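Local atomic coordinates of cytoplasmic protein (Cryptococcus neoformans var. grubii serotype A, PDB entry 7LPO), a protein that probably hydrolyses steryl beta-glucosides, acting as a fungal sterylglucosidase of glycoside hydrolase family 5. Residues 75-78 against 83-86; 303-306 against 310-313. All blocks are in the same frame, centred on the assembly; numbering follows the deposited sequence.

Contact 1: residues 75-78 against 83-86; sequences KPLN and SADL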
loop_
_atom_site.group_PDB
_atom_site.type_symbol
_atom_site.label_atom_id
_atom_site.label_comp_id
_atom_site.label_asym_id
_atom_site.label_seq_id
_atom_site.Cartn_x
_atom_site.Cartn_y
_atom_site.Cartn_z
ATOM N N LYS A 75 3.304 13.317 -12.622
ATOM C CA LYS A 75 3.471 12.613 -11.361
ATOM C C LYS A 75 3.302 11.124 -11.623
ATOM O O LYS A 75 2.298 10.726 -12.226
ATOM C CB LYS A 75 2.455 13.076 -10.312
ATOM C CG LYS A 75 2.623 14.524 -9.887
ATOM C CD LYS A 75 1.310 15.062 -9.347
ATOM C CE LYS A 75 1.513 15.709 -7.991
ATOM N NZ LYS A 75 0.302 15.542 -7.148
ATOM N N PRO A 76 4.201 10.265 -11.138
ATOM C CA PRO A 76 5.193 10.568 -10.095
ATOM C C PRO A 76 6.467 11.262 -10.558
ATOM O O PRO A 76 7.123 11.904 -9.743
ATOM C CB PRO A 76 5.541 9.175 -9.535
ATOM C CG PRO A 76 5.392 8.260 -10.737
ATOM C CD PRO A 76 4.243 8.852 -11.565
ATOM N N LEU A 77 6.818 11.138 -11.830
ATOM C CA LEU A 77 8.084 11.645 -12.336
ATOM C C LEU A 77 7.845 12.658 -13.448
ATOM O O LEU A 77 7.053 12.413 -14.366
ATOM C CB LEU A 77 8.943 10.498 -12.849
ATOM C CG LEU A 77 9.491 9.531 -11.804
ATOM C CD1 LEU A 77 10.234 8.420 -12.534
ATOM C CD2 LEU A 77 10.395 10.219 -10.792
ATOM N N ASN A 78 8.526 13.796 -13.357
ATOM C CA ASN A 78 8.456 14.814 -14.395
ATOM C C ASN A 78 9.370 14.417 -15.552
ATOM O O ASN A 78 10.574 14.211 -15.365
ATOM C CB ASN A 78 8.852 16.172 -13.833
ATOM C CG ASN A 78 8.548 17.298 -14.793
ATOM O OD1 ASN A 78 8.958 17.272 -15.951
ATOM N ND2 ASN A 78 7.811 18.285 -14.322
ATOM N N SER A 83 14.525 15.695 -14.428
ATOM C CA SER A 83 14.614 15.174 -13.070
ATOM C C SER A 83 14.286 13.687 -12.981
ATOM O O SER A 83 14.736 13.026 -12.043
ATOM C CB SER A 83 13.686 15.966 -12.145
ATOM O OG SER A 83 12.343 15.960 -12.604
ATOM N N ALA A 84 13.532 13.138 -13.935
ATOM C CA ALA A 84 13.057 11.764 -13.791
ATOM C C ALA A 84 14.212 10.770 -13.734
ATOM O O ALA A 84 14.174 9.808 -12.956
ATOM C CB ALA A 84 12.108 11.414 -14.937
ATOM N N ASP A 85 15.242 10.974 -14.556
ATOM C CA ASP A 85 16.355 10.032 -14.580
ATOM C C ASP A 85 17.175 10.094 -13.298
ATOM O O ASP A 85 17.767 9.087 -12.899
ATOM C CB ASP A 85 17.254 10.305 -15.785
ATOM C CG ASP A 85 16.570 9.991 -17.101
ATOM O OD1 ASP A 85 16.430 8.792 -17.418
ATOM O OD2 ASP A 85 16.150 10.939 -17.807
ATOM N N LEU A 86 17.245 11.261 -12.658
ATOM C CA LEU A 86 18.021 11.374 -11.429
ATOM C C LEU A 86 17.371 10.590 -10.297
ATOM O O LEU A 86 18.064 9.942 -9.507
ATOM C CB LEU A 86 18.175 12.844 -11.051
ATOM C CG LEU A 86 19.212 13.149 -9.975
ATOM C CD1 LEU A 86 20.555 12.496 -10.264
ATOM C CD2 LEU A 86 19.388 14.669 -9.824
HETATM O O HOH W 1 10.852 13.726 -11.704
HETATM O O HOH W 2 12.732 14.318 -17.026
#

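Contact 2: residues 303-306 against 310-313; sequences MRLG and AQDV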
loop_
_atom_site.group_PDB
_atom_site.type_symbol
_atom_site.label_atom_id
_atom_site.label_comp_id
_atom_site.label_asym_id
_atom_site.label_seq_id
_atom_site.Cartn_x
_atom_site.Cartn_y
_atom_site.Cartn_z
ATOM N N MET A 303 -25.713 7.227 10.747
ATOM C CA MET A 303 -26.910 7.320 9.921
ATOM C C MET A 303 -27.825 8.444 10.397
ATOM O O MET A 303 -28.363 9.200 9.582
ATOM C CB MET A 303 -27.652 5.983 9.935
ATOM C CG MET A 303 -26.923 4.848 9.213
ATOM S SD MET A 303 -27.688 3.230 9.489
ATOM C CE MET A 303 -26.485 2.153 8.706
ATOM N N ARG A 304 -28.027 8.563 11.711
ATOM C CA ARG A 304 -28.811 9.682 12.226
ATOM C C ARG A 304 -28.164 11.007 11.864
ATOM O O ARG A 304 -28.851 11.965 11.488
ATOM C CB ARG A 304 -28.966 9.583 13.739
ATOM C CG ARG A 304 -29.838 8.432 14.211
ATOM C CD ARG A 304 -29.573 8.170 15.676
ATOM N NE ARG A 304 -30.302 7.014 16.187
ATOM C CZ ARG A 304 -29.935 6.319 17.258
ATOM N NH1 ARG A 304 -28.838 6.661 17.924
ATOM N NH2 ARG A 304 -30.663 5.280 17.656
ATOM N N LEU A 305 -26.838 11.083 11.984
ATOM C CA LEU A 305 -26.129 12.286 11.567
ATOM C C LEU A 305 -26.334 12.550 10.080
ATOM O O LEU A 305 -26.497 13.698 9.657
ATOM C CB LEU A 305 -24.637 12.143 11.886
ATOM C CG LEU A 305 -24.236 12.241 13.361
ATOM C CD1 LEU A 305 -22.760 11.846 13.546
ATOM C CD2 LEU A 305 -24.464 13.631 13.894
ATOM N N GLY A 306 -26.294 11.498 9.265
ATOM C CA GLY A 306 -26.497 11.659 7.838
ATOM C C GLY A 306 -27.893 12.112 7.467
ATOM O O GLY A 306 -28.111 12.528 6.324
ATOM N N ALA A 310 -28.469 15.941 15.249
ATOM C CA ALA A 310 -27.319 16.088 16.126
ATOM C C ALA A 310 -27.136 14.848 16.990
ATOM O O ALA A 310 -28.108 14.213 17.417
ATOM C CB ALA A 310 -27.488 17.325 17.010
ATOM N N GLN A 311 -25.876 14.490 17.224
ATOM C CA GLN A 311 -25.541 13.341 18.054
ATOM C C GLN A 311 -24.348 13.679 18.934
ATOM O O GLN A 311 -23.490 14.485 18.568
ATOM C CB GLN A 311 -25.220 12.089 17.215
ATOM C CG GLN A 311 -26.371 11.591 16.360
ATOM C CD GLN A 311 -27.477 10.960 17.175
ATOM O OE1 GLN A 311 -27.360 9.823 17.623
ATOM N NE2 GLN A 311 -28.568 11.686 17.351
ATOM N N ASP A 312 -24.308 13.055 20.102
ATOM C CA ASP A 312 -23.204 13.171 21.048
ATOM C C ASP A 312 -22.392 11.885 20.958
ATOM O O ASP A 312 -22.824 10.841 21.451
ATOM C CB ASP A 312 -23.740 13.394 22.459
ATOM C CG ASP A 312 -22.661 13.819 23.431
ATOM O OD1 ASP A 312 -21.681 14.463 22.990
ATOM O OD2 ASP A 312 -22.798 13.513 24.640
ATOM N N VAL A 313 -21.223 11.955 20.331
ATOM C CA VAL A 313 -20.472 10.758 19.969
ATOM C C VAL A 313 -19.236 10.620 20.841
ATOM O O VAL A 313 -18.648 11.607 21.288
ATOM C CB VAL A 313 -20.076 10.772 18.476
ATOM C CG1 VAL A 313 -21.288 11.088 17.614
ATOM C CG2 VAL A 313 -18.966 11.772 18.216
#

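Contact 1: residues 75-78 against 83-86
The methyl group of A84 meets the carbonyl oxygen of N78 and the first side-chain carbon of L77: A84 CB is 3.2 Å from N78 O and 3.9 Å from L77 CB. The L77 side chain also touches H87 and L88 of helix 83-93. The carbonyl of N78 faces the peptide nitrogen of A84 as well, but the bond from A84 N to N78 O is weak, 3.5 Å long and bent to 120° at the hydrogen. A water bridges the same two atoms. It donates to N78 O at 2.7 Å and accepts weakly from A84 N, so the carbonyl has one firm partner and one poor one.

A second water joins N78 to S83. It accepts a hydrogen bond from N78 N at 2.9 Å and donates to S83 OG at 2.8 Å. The hydroxyl sits between the backbone N and the carbonyl carbon of its own residue (chi1 56°), a placing that lets it meet the water and also bond to D81 OD1, probably as the donor there. Directly, S83 OG is in contact with both N78 CB and N78 O, each 3.7 Å away, without a hydrogen bond. With CG anti to the backbone N (chi1 -169°), the amide of N78 is carried away from S83 OG, and its OD1 bonds to D80 N, closing an Asx turn.

The contact thus folds the loop back on the first turn of the helix that follows it. Helix 83-93 precedes strand 98-104, which runs parallel to its neighbour 35-43; such a helix between parallel strands is consistent with the beta-alpha-beta connections of the family 5 TIM barrel.

Contact 2: residues 303-306 against 310-313
Three residues separate segments 303-306 and 310-313, at the last turn of helix 299-306 and the start of strand 311-319; their backbones come closest at L305 and A310, whose CA atoms are 6.1 Å apart. Along the strand the side chains alternate: Q311 and V313 point toward the helix, D312 away. Q311 has the largest share, touching both L305 and R304. Its chain bends at chi2 (-71°), which lays the aliphatic part against L305 and turns the amide across R304. L305 CD2 lies 3.7 Å from Q311 CG and equally 3.7 Å from Q311 N, while its other methyl, CD1, only reaches V313 CG1 at 4.4 Å. The strand is the middle member of a small antiparallel sheet, paired with 322-331 in a beta hairpin through backbone bonds of Q311 to I331 and V313 to Q329; L305 and V313 both touch I331, so the helix end packs on one face of this hairpin.

R304 and Q311 cross at about a right angle, with guanidinium and amide planes 60° apart. Q311 OE1 stands 3.4 Å from R304 CD and lies at the edge of the guanidinium, near its plane, 3.5 Å from R304 NH1. This approach is not a hydrogen bond, though the positive charge would probably favour the oxygen there; R304 NH2 bonds instead to S379 O. The amide nitrogen is tied back to the preceding residue: Q311 NE2 donates to A310 O in a short (2.6 Å), bent (137°) bond, above the carbonyl plane and tilted from the amide plane, which probably helps to fix the amide.

Both contacts are local and partly buried, each joining a helix end to chain only a few residues away, but they hold different elements. Contact 1 ties a loop to the start of a helix, whereas contact 2 sets the end of a helix on a strand. Their centres are 46 Å apart and they do not touch. The centre of contact 1 lies about 21 Å from the centre of the chain, and that of contact 2 about 32 Å, beside a small peripheral sheet. Two waters, backbone groups and one hydroxyl accompany the small methyl contact in the former; in the latter, longer side chains pack together, and the polar bonds stay within one segment or lead outside the pair.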